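Local coordinates for glycoside hydrolase family protein (Novosphingobium sp. PP1Y, PDB 6Q2F), which hydrolyses alpha-L-rhamnosidic bonds, probably releasing terminal L-rhamnose from glycosides, as the alpha-L-rhamnosidase RHA-P, at residues W531-L535 and Q545-L550; A377-Y382 and A534-L539; V685-P690 and N702-S706. All coordinates share one frame. Residue numbers count along the deposited sequence, not the author numbering.

Overall arrangement
Contacts 1 and 2 adjoin: their centres lie 8 Å apart and they share A534 and L535, in the middle of the loop between helix 516-524 and helix 543-575. Contact 1 folds this loop back on the start of helix 543-575; contact 2 presses its continuation on the segment that leaves strand 366-374 of an inserted beta domain. Contact 3, later in the chain, lies about 58 Å away centre to centre, on the opposite side of the chain's centre. Contacts 1 and 2 sit in connections between parallel strands of a (beta/alpha)8-type barrel, contact 2 joining it to the insert; contact 3 follows the last of the eight, 674-677, and lies beside the C-terminal domain.

Contact 1 (W531-L535 and Q545-L550); sequences WLPAL and QSDRFL
Residues W531-L535 coil into one compact turn of helical phi/psi, with A534 N to W531 O at 2.9 Å and L535 N to L532 O at 2.8 Å, and this turn leans on the start of helix 543-575. Opposite each other stand W531 and F549 (CA atoms 6.9 Å apart), A534 and S546 (6.2 Å) and L535 and L550 (7.2 Å). F549, with chi1 t, is the main projection from the helix: its ring slides beneath W531, whose CB lies 3.3 Å from the ring centroid and 8° off the normal, a CH-pi contact over the face. L535 CG meets the ring edge, 4.0 Å from F549 CE2. The indole, chi1 m, reaches past the phenyl ring: its five-membered ring is nearly parallel to it at 25°, but with centroids 5.2 Å apart the two barely overlap. The far end of the indole lies along the helix, CH2 3.6 Å from Q545 CB. A534 is the small knob of the loop; its CB fits a hollow bounded by S546 OG (3.8 Å), F549 CD2 (4.1 Å) and L550 CD2 (4.1 Å). L535 CD2 closes the far end against L550 CD2 at 3.7 Å. S546 OG bonds to V540 O, and F520 meets the F549 ring from outside. On the side facing away from the helix, L532 and P533 touch strands 206-217 and 436-447. Such apolar folding of a loop onto the helix it leads into belongs here to the helical connection between parallel strands 497-502 and 579-582 of a (beta/alpha)8-type barrel.

Contact 2 (A377-Y382 and A534-L539); sequences ALVDRY and ALTGTL
Y382 lays one face of its ring over the backbone of T536 and G537: G537 CA is 3.6 Å from the ring centroid, 18° off the normal, a CH-pi contact, and T536 C is 3.4 Å from CE1. At the ring edge, L535 O approaches CD1 to 3.3 Å. Chi1 p (87°) and chi2 86° set this pose. G537 has phi/psi 107/-15, where a CB would jam against the preceding carbonyl and stand 3.1 Å from Y382 CE2, so glycine suits both the turn and the ring. The backbones come closest at V379 and G537, CA atoms 4.9 Å apart, and V379 N donates to G537 O (2.8 Å, 173°). Next to it, water 1 donates to A377 O (2.7 Å) and accepts from L539 N (3.1 Å). Thus extended backbone leaving strand 366-374, in an inserted beta domain, runs beside the loop before helix 543-575, joining insert and barrel. V379, chi1 t, directs CG2 to L539 CA (3.6 Å), T538 O (3.8 Å) and A534 CB (4.3 Å). D380 and R381 carry the chain round a bend that brings Y382 back against the loop; R381, with phi/psi 52/48, occupies the N-cap position before helix 382-385, and its NH2 makes a salt bridge to D380 OD2 (2.7 Å). D380 OD1 also pairs with K307, and L378 O accepts from R543.

Contact 3 (V685-P690 and N702-S706); sequences VDDKKP and NRQES
R703 and D686 form the salt bridge between the segments: NH1 donates to OD1 at 2.7 Å (155°), with a weak second bond from NH2 to the same oxygen at 3.0 Å, so OD1 lies near the plane of the guanidinium at its edge. Both charges have further partners on helix 68-81, D686 OD2 with K73 and R703 NE with D74. Beside this pair, Q704 enters the curve of V685-P690. Folded by chi1 m and chi2 m, it sends NE2 to D686 O (3.0 Å, 165°), where NE2 also lies 3.1 Å from K688 O. K689 NZ donates to D686 O at 3.1 Å, closing the curve on its own backbone. A type I beta turn from N702 to E705, with E705 N to N702 O at 2.9 Å, presents R703 and Q704 at its two central positions. An Asx turn overlies it, N702 OD1 accepting from Q704 N at 3.0 Å. Farther along, water 2 donates to P690 O (2.8 Å) and accepts from N702 ND2 (2.9 Å). P690 follows a cis peptide bond, and the backbones come closest here: P690 and Q704 CA atoms are 5.2 Å apart, with P690 O 3.1 Å from Q704 CB. Outside the pair, K688 makes a cation-pi contact with W1115 and Q704 O accepts from W1098 NE1, both tryptophans in the galactose-binding-like region. An Asx-supported beta turn thus seats one loop on another between strand 674-677 of the (beta/alpha)8-type barrel and helix 712-726, where the barrel meets the C-terminal domain.

Contact 1 (W531-L535 and Q545-L550)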
ATOM      1  N   TRP A 531       3.112   7.356  33.652  1.00 36.36           N
ATOM      2  CA  TRP A 531       4.090   7.218  32.585  1.00 40.32           C
ATOM      3  C   TRP A 531       4.036   8.346  31.563  1.00 38.06           C
ATOM      4  O   TRP A 531       4.999   8.512  30.802  1.00 34.95           O
ATOM      5  CB  TRP A 531       3.897   5.871  31.886  1.00 36.23           C
ATOM      6  CG  TRP A 531       4.049   4.738  32.847  1.00 33.87           C
ATOM      7  CD1 TRP A 531       3.054   4.131  33.565  1.00 29.85           C
ATOM      8  CD2 TRP A 531       5.271   4.084  33.219  1.00 35.41           C
ATOM      9  NE1 TRP A 531       3.581   3.135  34.354  1.00 31.51           N
ATOM     10  CE2 TRP A 531       4.938   3.087  34.164  1.00 35.52           C
ATOM     11  CE3 TRP A 531       6.612   4.238  32.837  1.00 34.17           C
ATOM     12  CZ2 TRP A 531       5.898   2.249  34.737  1.00 38.01           C
ATOM     13  CZ3 TRP A 531       7.565   3.404  33.399  1.00 38.79           C
ATOM     14  CH2 TRP A 531       7.203   2.425  34.347  1.00 43.62           C
ATOM     15  N   LEU A 532       2.967   9.143  31.552  1.00 35.78           N
ATOM     16  CA  LEU A 532       2.867  10.248  30.599  1.00 35.88           C
ATOM     17  C   LEU A 532       4.122  11.111  30.499  1.00 36.49           C
ATOM     18  O   LEU A 532       4.430  11.551  29.379  1.00 34.75           O
ATOM     19  CB  LEU A 532       1.657  11.129  30.941  1.00 33.81           C
ATOM     20  CG  LEU A 532       0.305  10.417  30.875  1.00 35.62           C
ATOM     21  CD1 LEU A 532      -0.823  11.382  31.170  1.00 36.69           C
ATOM     22  CD2 LEU A 532       0.103   9.756  29.523  1.00 31.50           C
ATOM     23  N   PRO A 533       4.881  11.388  31.575  1.00 33.12           N
ATOM     24  CA  PRO A 533       6.068  12.244  31.402  1.00 30.65           C
ATOM     25  C   PRO A 533       7.063  11.707  30.394  1.00 36.32           C
ATOM     26  O   PRO A 533       7.808  12.495  29.800  1.00 41.58           O
ATOM     27  CB  PRO A 533       6.661  12.302  32.815  1.00 31.73           C
ATOM     28  CG  PRO A 533       5.494  12.115  33.705  1.00 33.82           C
ATOM     29  CD  PRO A 533       4.649  11.096  33.004  1.00 31.89           C
ATOM     30  N   ALA A 534       7.086  10.390  30.172  1.00 31.53           N
ATOM     31  CA  ALA A 534       7.946   9.818  29.140  1.00 31.78           C
ATOM     32  C   ALA A 534       7.602  10.349  27.759  1.00 34.80           C
ATOM     33  O   ALA A 534       8.484  10.466  26.900  1.00 36.72           O
ATOM     34  CB  ALA A 534       7.840   8.292  29.157  1.00 36.60           C
ATOM     35  N   LEU A 535       6.326  10.639  27.511  1.00 37.03           N
ATOM     36  CA  LEU A 535       5.917  11.196  26.223  1.00 35.45           C
ATOM     37  C   LEU A 535       6.525  12.568  25.976  1.00 39.51           C
ATOM     38  O   LEU A 535       6.538  13.031  24.826  1.00 34.80           O
ATOM     39  CB  LEU A 535       4.394  11.314  26.156  1.00 34.16           C
ATOM     40  CG  LEU A 535       3.603  10.018  26.199  1.00 31.91           C
ATOM     41  CD1 LEU A 535       2.168  10.300  26.577  1.00 30.73           C
ATOM     42  CD2 LEU A 535       3.679   9.351  24.824  1.00 30.56           C
ATOM     43  N   GLN A 545      11.534   0.277  30.941  1.00 37.87           N
ATOM     44  CA  GLN A 545      10.142   0.494  31.322  1.00 35.53           C
ATOM     45  C   GLN A 545       9.519   1.649  30.545  1.00 34.81           C
ATOM     46  O   GLN A 545       8.365   1.568  30.112  1.00 34.26           O
ATOM     47  CB  GLN A 545      10.050   0.764  32.817  1.00 34.31           C
ATOM     48  CG  GLN A 545      10.258  -0.433  33.708  1.00 36.93           C
ATOM     49  CD  GLN A 545      10.348   0.008  35.167  1.00 43.40           C
ATOM     50  OE1 GLN A 545      11.129   0.894  35.506  1.00 41.93           O
ATOM     51  NE2 GLN A 545       9.515  -0.578  36.020  1.00 40.07           N
ATOM     52  N   SER A 546      10.254   2.750  30.385  1.00 35.07           N
ATOM     53  CA  SER A 546       9.710   3.860  29.610  1.00 31.48           C
ATOM     54  C   SER A 546       9.589   3.476  28.147  1.00 29.56           C
ATOM     55  O   SER A 546       8.606   3.829  27.490  1.00 33.59           O
ATOM     56  CB  SER A 546      10.568   5.113  29.780  1.00 36.54           C
ATOM     57  OG  SER A 546      10.179   5.820  30.949  1.00 41.47           O
ATOM     58  N   ASP A 547      10.554   2.709  27.631  1.00 37.11           N
ATOM     59  CA  ASP A 547      10.464   2.252  26.246  1.00 32.91           C
ATOM     60  C   ASP A 547       9.277   1.314  26.056  1.00 36.97           C
ATOM     61  O   ASP A 547       8.605   1.359  25.016  1.00 36.05           O
ATOM     62  CB  ASP A 547      11.761   1.566  25.830  1.00 34.18           C
ATOM     63  CG  ASP A 547      12.879   2.549  25.565  1.00 47.86           C
ATOM     64  OD1 ASP A 547      12.588   3.757  25.434  1.00 50.90           O
ATOM     65  OD2 ASP A 547      14.045   2.117  25.478  1.00 51.92           O
ATOM     66  N   ARG A 548       8.993   0.463  27.051  1.00 31.11           N
ATOM     67  CA  ARG A 548       7.831  -0.410  26.932  1.00 31.33           C
ATOM     68  C   ARG A 548       6.539   0.370  27.099  1.00 27.92           C
ATOM     69  O   ARG A 548       5.554   0.098  26.404  1.00 28.37           O
ATOM     70  CB  ARG A 548       7.906  -1.554  27.937  1.00 31.67           C
ATOM     71  CG  ARG A 548       8.970  -2.566  27.574  1.00 33.32           C
ATOM     72  CD  ARG A 548       9.123  -3.608  28.650  1.00 36.74           C
ATOM     73  NE  ARG A 548      10.198  -4.519  28.288  1.00 45.69           N
ATOM     74  CZ  ARG A 548      10.500  -5.628  28.950  1.00 45.88           C
ATOM     75  NH1 ARG A 548       9.809  -5.990  30.032  1.00 44.38           N
ATOM     76  NH2 ARG A 548      11.494  -6.373  28.516  1.00 45.99           N
ATOM     77  N   PHE A 549       6.522   1.368  27.987  1.00 27.52           N
ATOM     78  CA  PHE A 549       5.326   2.196  28.056  1.00 26.31           C
ATOM     79  C   PHE A 549       5.068   2.879  26.726  1.00 25.05           C
ATOM     80  O   PHE A 549       3.926   2.925  26.255  1.00 31.38           O
ATOM     81  CB  PHE A 549       5.419   3.255  29.141  1.00 28.46           C
ATOM     82  CG  PHE A 549       4.438   4.370  28.922  1.00 33.96           C
ATOM     83  CD1 PHE A 549       3.082   4.142  29.075  1.00 27.74           C
ATOM     84  CD2 PHE A 549       4.859   5.619  28.502  1.00 35.90           C
ATOM     85  CE1 PHE A 549       2.159   5.153  28.858  1.00 31.15           C
ATOM     86  CE2 PHE A 549       3.941   6.631  28.277  1.00 30.90           C
ATOM     87  CZ  PHE A 549       2.590   6.396  28.452  1.00 29.05           C
ATOM     88  N   LEU A 550       6.111   3.438  26.114  1.00 30.24           N
ATOM     89  CA  LEU A 550       5.913   4.136  24.850  1.00 29.27           C
ATOM     90  C   LEU A 550       5.441   3.172  23.770  1.00 27.47           C
ATOM     91  O   LEU A 550       4.523   3.499  23.005  1.00 32.07           O
ATOM     92  CB  LEU A 550       7.199   4.870  24.454  1.00 35.04           C
ATOM     93  CG  LEU A 550       7.562   5.929  25.513  1.00 36.20           C
ATOM     94  CD1 LEU A 550       9.003   6.425  25.397  1.00 35.72           C
ATOM     95  CD2 LEU A 550       6.579   7.099  25.483  1.00 33.03           C
TER

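Contact 2 (A377-Y382 and A534-L539)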
ATOM      1  N   ALA A 377      19.646  12.486  32.206  1.00 57.09           N
ATOM      2  CA  ALA A 377      19.300  11.498  31.200  1.00 47.72           C
ATOM      3  C   ALA A 377      17.837  11.661  30.819  1.00 45.08           C
ATOM      4  O   ALA A 377      16.963  11.670  31.689  1.00 47.48           O
ATOM      5  CB  ALA A 377      19.561  10.086  31.726  1.00 43.64           C
ATOM      6  N   LEU A 378      17.577  11.797  29.526  1.00 42.00           N
ATOM      7  CA  LEU A 378      16.219  11.894  29.018  1.00 39.29           C
ATOM      8  C   LEU A 378      15.862  10.593  28.306  1.00 44.79           C
ATOM      9  O   LEU A 378      16.721   9.743  28.042  1.00 45.57           O
ATOM     10  CB  LEU A 378      16.073  13.093  28.069  1.00 40.12           C
ATOM     11  CG  LEU A 378      15.717  14.487  28.632  1.00 46.94           C
ATOM     12  CD1 LEU A 378      16.561  14.818  29.824  1.00 48.55           C
ATOM     13  CD2 LEU A 378      15.870  15.582  27.571  1.00 44.48           C
ATOM     14  N   VAL A 379      14.574  10.433  28.003  1.00 46.12           N
ATOM     15  CA  VAL A 379      14.170   9.301  27.182  1.00 42.71           C
ATOM     16  C   VAL A 379      14.854   9.415  25.831  1.00 43.36           C
ATOM     17  O   VAL A 379      14.665  10.395  25.097  1.00 42.74           O
ATOM     18  CB  VAL A 379      12.652   9.237  27.037  1.00 44.32           C
ATOM     19  CG1 VAL A 379      12.282   8.165  26.009  1.00 40.52           C
ATOM     20  CG2 VAL A 379      12.008   8.933  28.394  1.00 38.52           C
ATOM     21  N   ASP A 380      15.672   8.422  25.503  1.00 48.04           N
ATOM     22  CA  ASP A 380      16.378   8.438  24.234  1.00 44.63           C
ATOM     23  C   ASP A 380      15.385   8.353  23.081  1.00 41.56           C
ATOM     24  O   ASP A 380      14.530   7.465  23.049  1.00 40.89           O
ATOM     25  CB  ASP A 380      17.371   7.281  24.181  1.00 47.11           C
ATOM     26  CG  ASP A 380      18.117   7.233  22.880  1.00 49.54           C
ATOM     27  OD1 ASP A 380      18.669   8.286  22.489  1.00 48.78           O
ATOM     28  OD2 ASP A 380      18.132   6.163  22.237  1.00 53.95           O
ATOM     29  N   ARG A 381      15.486   9.304  22.154  1.00 38.76           N
ATOM     30  CA  ARG A 381      14.619   9.381  20.978  1.00 37.08           C
ATOM     31  C   ARG A 381      13.139   9.331  21.353  1.00 40.27           C
ATOM     32  O   ARG A 381      12.338   8.609  20.743  1.00 34.33           O
ATOM     33  CB  ARG A 381      14.986   8.297  19.962  1.00 39.68           C
ATOM     34  CG  ARG A 381      15.960   8.847  18.914  1.00 44.11           C
ATOM     35  CD  ARG A 381      16.769   7.774  18.289  1.00 54.32           C
ATOM     36  NE  ARG A 381      17.549   7.036  19.271  1.00 56.19           N
ATOM     37  CZ  ARG A 381      18.314   6.003  18.941  1.00 52.57           C
ATOM     38  NH1 ARG A 381      18.374   5.631  17.667  1.00 53.67           N
ATOM     39  NH2 ARG A 381      19.010   5.348  19.862  1.00 48.81           N
ATOM     40  N   TYR A 382      12.766  10.159  22.342  1.00 38.81           N
ATOM     41  CA  TYR A 382      11.394  10.131  22.842  1.00 32.92           C
ATOM     42  C   TYR A 382      10.409  10.646  21.801  1.00 31.95           C
ATOM     43  O   TYR A 382       9.273  10.167  21.733  1.00 35.18           O
ATOM     44  CB  TYR A 382      11.275  10.931  24.148  1.00 34.62           C
ATOM     45  CG  TYR A 382      11.020  12.420  24.000  1.00 39.19           C
ATOM     46  CD1 TYR A 382       9.723  12.918  23.871  1.00 35.93           C
ATOM     47  CD2 TYR A 382      12.072  13.326  23.991  1.00 34.19           C
ATOM     48  CE1 TYR A 382       9.487  14.272  23.723  1.00 34.92           C
ATOM     49  CE2 TYR A 382      11.846  14.682  23.856  1.00 40.78           C
ATOM     50  CZ  TYR A 382      10.550  15.151  23.724  1.00 42.20           C
ATOM     51  OH  TYR A 382      10.326  16.508  23.584  1.00 40.69           O
ATOM     52  N   ALA A 534       7.086  10.390  30.172  1.00 31.53           N
ATOM     53  CA  ALA A 534       7.946   9.818  29.140  1.00 31.78           C
ATOM     54  C   ALA A 534       7.602  10.349  27.759  1.00 34.80           C
ATOM     55  O   ALA A 534       8.484  10.466  26.900  1.00 36.72           O
ATOM     56  CB  ALA A 534       7.840   8.292  29.157  1.00 36.60           C
ATOM     57  N   LEU A 535       6.326  10.639  27.511  1.00 37.03           N
ATOM     58  CA  LEU A 535       5.917  11.196  26.223  1.00 35.45           C
ATOM     59  C   LEU A 535       6.525  12.568  25.976  1.00 39.51           C
ATOM     60  O   LEU A 535       6.538  13.031  24.826  1.00 34.80           O
ATOM     61  CB  LEU A 535       4.394  11.314  26.156  1.00 34.16           C
ATOM     62  CG  LEU A 535       3.603  10.018  26.199  1.00 31.91           C
ATOM     63  CD1 LEU A 535       2.168  10.300  26.577  1.00 30.73           C
ATOM     64  CD2 LEU A 535       3.679   9.351  24.824  1.00 30.56           C
ATOM     65  N   THR A 536       7.017  13.233  27.024  1.00 35.63           N
ATOM     66  CA  THR A 536       7.630  14.546  26.902  1.00 40.19           C
ATOM     67  C   THR A 536       9.140  14.515  27.091  1.00 43.88           C
ATOM     68  O   THR A 536       9.761  15.578  27.135  1.00 39.80           O
ATOM     69  CB  THR A 536       7.020  15.517  27.915  1.00 32.86           C
ATOM     70  OG1 THR A 536       7.521  15.204  29.219  1.00 36.14           O
ATOM     71  CG2 THR A 536       5.510  15.398  27.925  1.00 31.66           C
ATOM     72  N   GLY A 537       9.749  13.331  27.213  1.00 38.03           N
ATOM     73  CA  GLY A 537      11.180  13.211  27.364  1.00 34.98           C
ATOM     74  C   GLY A 537      11.645  12.825  28.752  1.00 37.50           C
ATOM     75  O   GLY A 537      12.808  12.436  28.906  1.00 37.02           O
ATOM     76  N   THR A 538      10.788  12.923  29.768  1.00 41.00           N
ATOM     77  CA  THR A 538      11.215  12.657  31.140  1.00 41.67           C
ATOM     78  C   THR A 538      11.243  11.155  31.383  1.00 35.01           C
ATOM     79  O   THR A 538      10.204  10.491  31.341  1.00 38.77           O
ATOM     80  CB  THR A 538      10.295  13.341  32.146  1.00 37.49           C
ATOM     81  OG1 THR A 538      10.455  14.757  32.049  1.00 38.18           O
ATOM     82  CG2 THR A 538      10.653  12.889  33.570  1.00 42.62           C
ATOM     83  N   LEU A 539      12.431  10.620  31.648  1.00 42.69           N
ATOM     84  CA  LEU A 539      12.562   9.202  31.943  1.00 45.54           C
ATOM     85  C   LEU A 539      11.755   8.848  33.183  1.00 41.91           C
ATOM     86  O   LEU A 539      11.876   9.501  34.219  1.00 45.45           O
ATOM     87  CB  LEU A 539      14.030   8.833  32.145  1.00 44.21           C
ATOM     88  CG  LEU A 539      14.305   7.354  32.406  1.00 46.87           C
ATOM     89  CD1 LEU A 539      13.803   6.494  31.260  1.00 42.94           C
ATOM     90  CD2 LEU A 539      15.789   7.130  32.635  1.00 43.77           C
TER
HETATM   91  O   HOH W   1      14.569  12.747  32.428  1.00 45.14           O

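Contact 3 (V685-P690 and N702-S706)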
ATOM      1  N   VAL A 685     -15.626  16.148 -22.979  1.00 33.46           N
ATOM      2  CA  VAL A 685     -15.886  16.583 -24.348  1.00 32.44           C
ATOM      3  C   VAL A 685     -15.131  15.648 -25.285  1.00 37.95           C
ATOM      4  O   VAL A 685     -14.076  15.113 -24.935  1.00 38.57           O
ATOM      5  CB  VAL A 685     -15.474  18.064 -24.585  1.00 38.64           C
ATOM      6  CG1 VAL A 685     -16.245  19.000 -23.659  1.00 42.13           C
ATOM      7  CG2 VAL A 685     -13.994  18.252 -24.351  1.00 37.52           C
ATOM      8  N   ASP A 686     -15.674  15.445 -26.483  1.00 39.71           N
ATOM      9  CA  ASP A 686     -15.096  14.450 -27.381  1.00 42.57           C
ATOM     10  C   ASP A 686     -13.936  14.978 -28.226  1.00 38.72           C
ATOM     11  O   ASP A 686     -13.083  14.176 -28.624  1.00 38.06           O
ATOM     12  CB  ASP A 686     -16.177  13.871 -28.310  1.00 41.29           C
ATOM     13  CG  ASP A 686     -17.319  13.197 -27.542  1.00 40.14           C
ATOM     14  OD1 ASP A 686     -17.145  12.897 -26.346  1.00 39.21           O
ATOM     15  OD2 ASP A 686     -18.390  12.960 -28.136  1.00 43.96           O
ATOM     16  N   ASP A 687     -13.853  16.295 -28.459  1.00 35.38           N
ATOM     17  CA  ASP A 687     -12.974  16.833 -29.504  1.00 38.82           C
ATOM     18  C   ASP A 687     -11.498  16.721 -29.141  1.00 40.50           C
ATOM     19  O   ASP A 687     -10.659  16.509 -30.021  1.00 58.74           O
ATOM     20  CB  ASP A 687     -13.319  18.296 -29.803  1.00 47.56           C
ATOM     21  CG  ASP A 687     -13.468  19.152 -28.527  1.00 64.89           C
ATOM     22  OD1 ASP A 687     -12.983  18.752 -27.452  1.00 69.20           O
ATOM     23  OD2 ASP A 687     -14.070  20.243 -28.607  1.00 77.65           O
ATOM     24  N   LYS A 688     -11.153  16.867 -27.866  1.00 37.10           N
ATOM     25  CA  LYS A 688      -9.750  16.883 -27.462  1.00 41.27           C
ATOM     26  C   LYS A 688      -9.268  15.449 -27.254  1.00 42.90           C
ATOM     27  O   LYS A 688      -9.684  14.774 -26.305  1.00 38.93           O
ATOM     28  CB  LYS A 688      -9.570  17.745 -26.217  1.00 35.57           C
ATOM     29  CG  LYS A 688      -9.498  19.249 -26.599  1.00 36.20           C
ATOM     30  CD  LYS A 688      -9.397  20.156 -25.406  1.00 39.10           C
ATOM     31  CE  LYS A 688      -9.241  21.623 -25.862  1.00 40.94           C
ATOM     32  NZ  LYS A 688     -10.450  22.121 -26.576  1.00 42.07           N
ATOM     33  N   LYS A 689      -8.407  14.978 -28.155  1.00 36.73           N
ATOM     34  CA  LYS A 689      -7.876  13.610 -28.059  1.00 41.96           C
ATOM     35  C   LYS A 689      -6.356  13.660 -27.948  1.00 38.81           C
ATOM     36  O   LYS A 689      -5.725  14.444 -28.644  1.00 39.16           O
ATOM     37  CB  LYS A 689      -8.294  12.774 -29.272  1.00 40.60           C
ATOM     38  CG  LYS A 689      -9.793  12.704 -29.520  1.00 42.68           C
ATOM     39  CD  LYS A 689     -10.081  12.312 -30.969  1.00 41.68           C
ATOM     40  CE  LYS A 689     -11.511  12.692 -31.372  1.00 47.96           C
ATOM     41  NZ  LYS A 689     -12.506  11.898 -30.585  1.00 60.73           N
ATOM     42  N   PRO A 690      -5.766  12.834 -27.068  1.00 31.18           N
ATOM     43  CA  PRO A 690      -6.458  11.930 -26.153  1.00 27.98           C
ATOM     44  C   PRO A 690      -7.091  12.655 -24.969  1.00 34.13           C
ATOM     45  O   PRO A 690      -7.872  12.046 -24.252  1.00 36.62           O
ATOM     46  CB  PRO A 690      -5.346  10.992 -25.677  1.00 28.76           C
ATOM     47  CG  PRO A 690      -4.114  11.817 -25.778  1.00 27.78           C
ATOM     48  CD  PRO A 690      -4.308  12.660 -27.008  1.00 31.90           C
ATOM     49  N   ASN A 702      -9.423   5.294 -20.738  1.00 30.49           N
ATOM     50  CA  ASN A 702     -10.775   5.818 -20.919  1.00 32.25           C
ATOM     51  C   ASN A 702     -11.132   5.758 -22.403  1.00 30.16           C
ATOM     52  O   ASN A 702     -10.383   5.220 -23.224  1.00 27.88           O
ATOM     53  CB  ASN A 702     -10.935   7.237 -20.345  1.00 26.76           C
ATOM     54  CG  ASN A 702     -10.045   8.280 -21.043  1.00 30.09           C
ATOM     55  OD1 ASN A 702      -9.640   8.128 -22.201  1.00 30.17           O
ATOM     56  ND2 ASN A 702      -9.741   9.351 -20.319  1.00 25.49           N
ATOM     57  N   ARG A 703     -12.304   6.297 -22.749  1.00 29.54           N
ATOM     58  CA  ARG A 703     -12.840   6.127 -24.096  1.00 27.71           C
ATOM     59  C   ARG A 703     -12.049   6.875 -25.155  1.00 31.24           C
ATOM     60  O   ARG A 703     -12.255   6.624 -26.354  1.00 26.84           O
ATOM     61  CB  ARG A 703     -14.292   6.576 -24.142  1.00 33.07           C
ATOM     62  CG  ARG A 703     -14.548   8.043 -23.752  1.00 30.24           C
ATOM     63  CD  ARG A 703     -16.027   8.268 -23.829  1.00 29.41           C
ATOM     64  NE  ARG A 703     -16.434   9.560 -23.291  1.00 28.24           N
ATOM     65  CZ  ARG A 703     -16.647  10.615 -24.061  1.00 35.72           C
ATOM     66  NH1 ARG A 703     -16.470  10.494 -25.375  1.00 28.61           N
ATOM     67  NH2 ARG A 703     -17.009  11.773 -23.523  1.00 34.23           N
ATOM     68  N   GLN A 704     -11.173   7.790 -24.752  1.00 28.29           N
ATOM     69  CA  GLN A 704     -10.277   8.475 -25.671  1.00 29.60           C
ATOM     70  C   GLN A 704      -8.989   7.699 -25.935  1.00 33.21           C
ATOM     71  O   GLN A 704      -8.240   8.071 -26.842  1.00 34.29           O
ATOM     72  CB  GLN A 704      -9.927   9.870 -25.118  1.00 33.71           C
ATOM     73  CG  GLN A 704     -11.120  10.810 -24.904  1.00 28.81           C
ATOM     74  CD  GLN A 704     -11.764  11.280 -26.198  1.00 34.46           C
ATOM     75  OE1 GLN A 704     -12.106  10.491 -27.069  1.00 47.75           O
ATOM     76  NE2 GLN A 704     -11.942  12.582 -26.316  1.00 33.70           N
ATOM     77  N   GLU A 705      -8.685   6.650 -25.152  1.00 30.79           N
ATOM     78  CA  GLU A 705      -7.513   5.833 -25.460  1.00 33.34           C
ATOM     79  C   GLU A 705      -7.578   5.362 -26.912  1.00 35.18           C
ATOM     80  O   GLU A 705      -8.659   5.097 -27.443  1.00 32.06           O
ATOM     81  CB  GLU A 705      -7.427   4.642 -24.489  1.00 30.33           C
ATOM     82  CG  GLU A 705      -6.204   3.705 -24.644  1.00 31.06           C
ATOM     83  CD  GLU A 705      -4.854   4.414 -24.542  1.00 36.60           C
ATOM     84  OE1 GLU A 705      -4.444   5.073 -25.523  1.00 39.17           O
ATOM     85  OE2 GLU A 705      -4.182   4.299 -23.498  1.00 38.60           O
ATOM     86  N   SER A 706      -6.416   5.287 -27.567  1.00 29.40           N
ATOM     87  CA  SER A 706      -6.402   4.970 -28.996  1.00 33.92           C
ATOM     88  C   SER A 706      -6.995   3.589 -29.267  1.00 38.00           C
ATOM     89  O   SER A 706      -7.762   3.405 -30.219  1.00 36.35           O
ATOM     90  CB  SER A 706      -4.977   5.065 -29.551  1.00 31.99           C
ATOM     91  OG  SER A 706      -4.049   4.438 -28.692  1.00 41.10           O
TER
HETATM   92  O   HOH W   2      -8.809  11.754 -21.648  1.00 34.20           O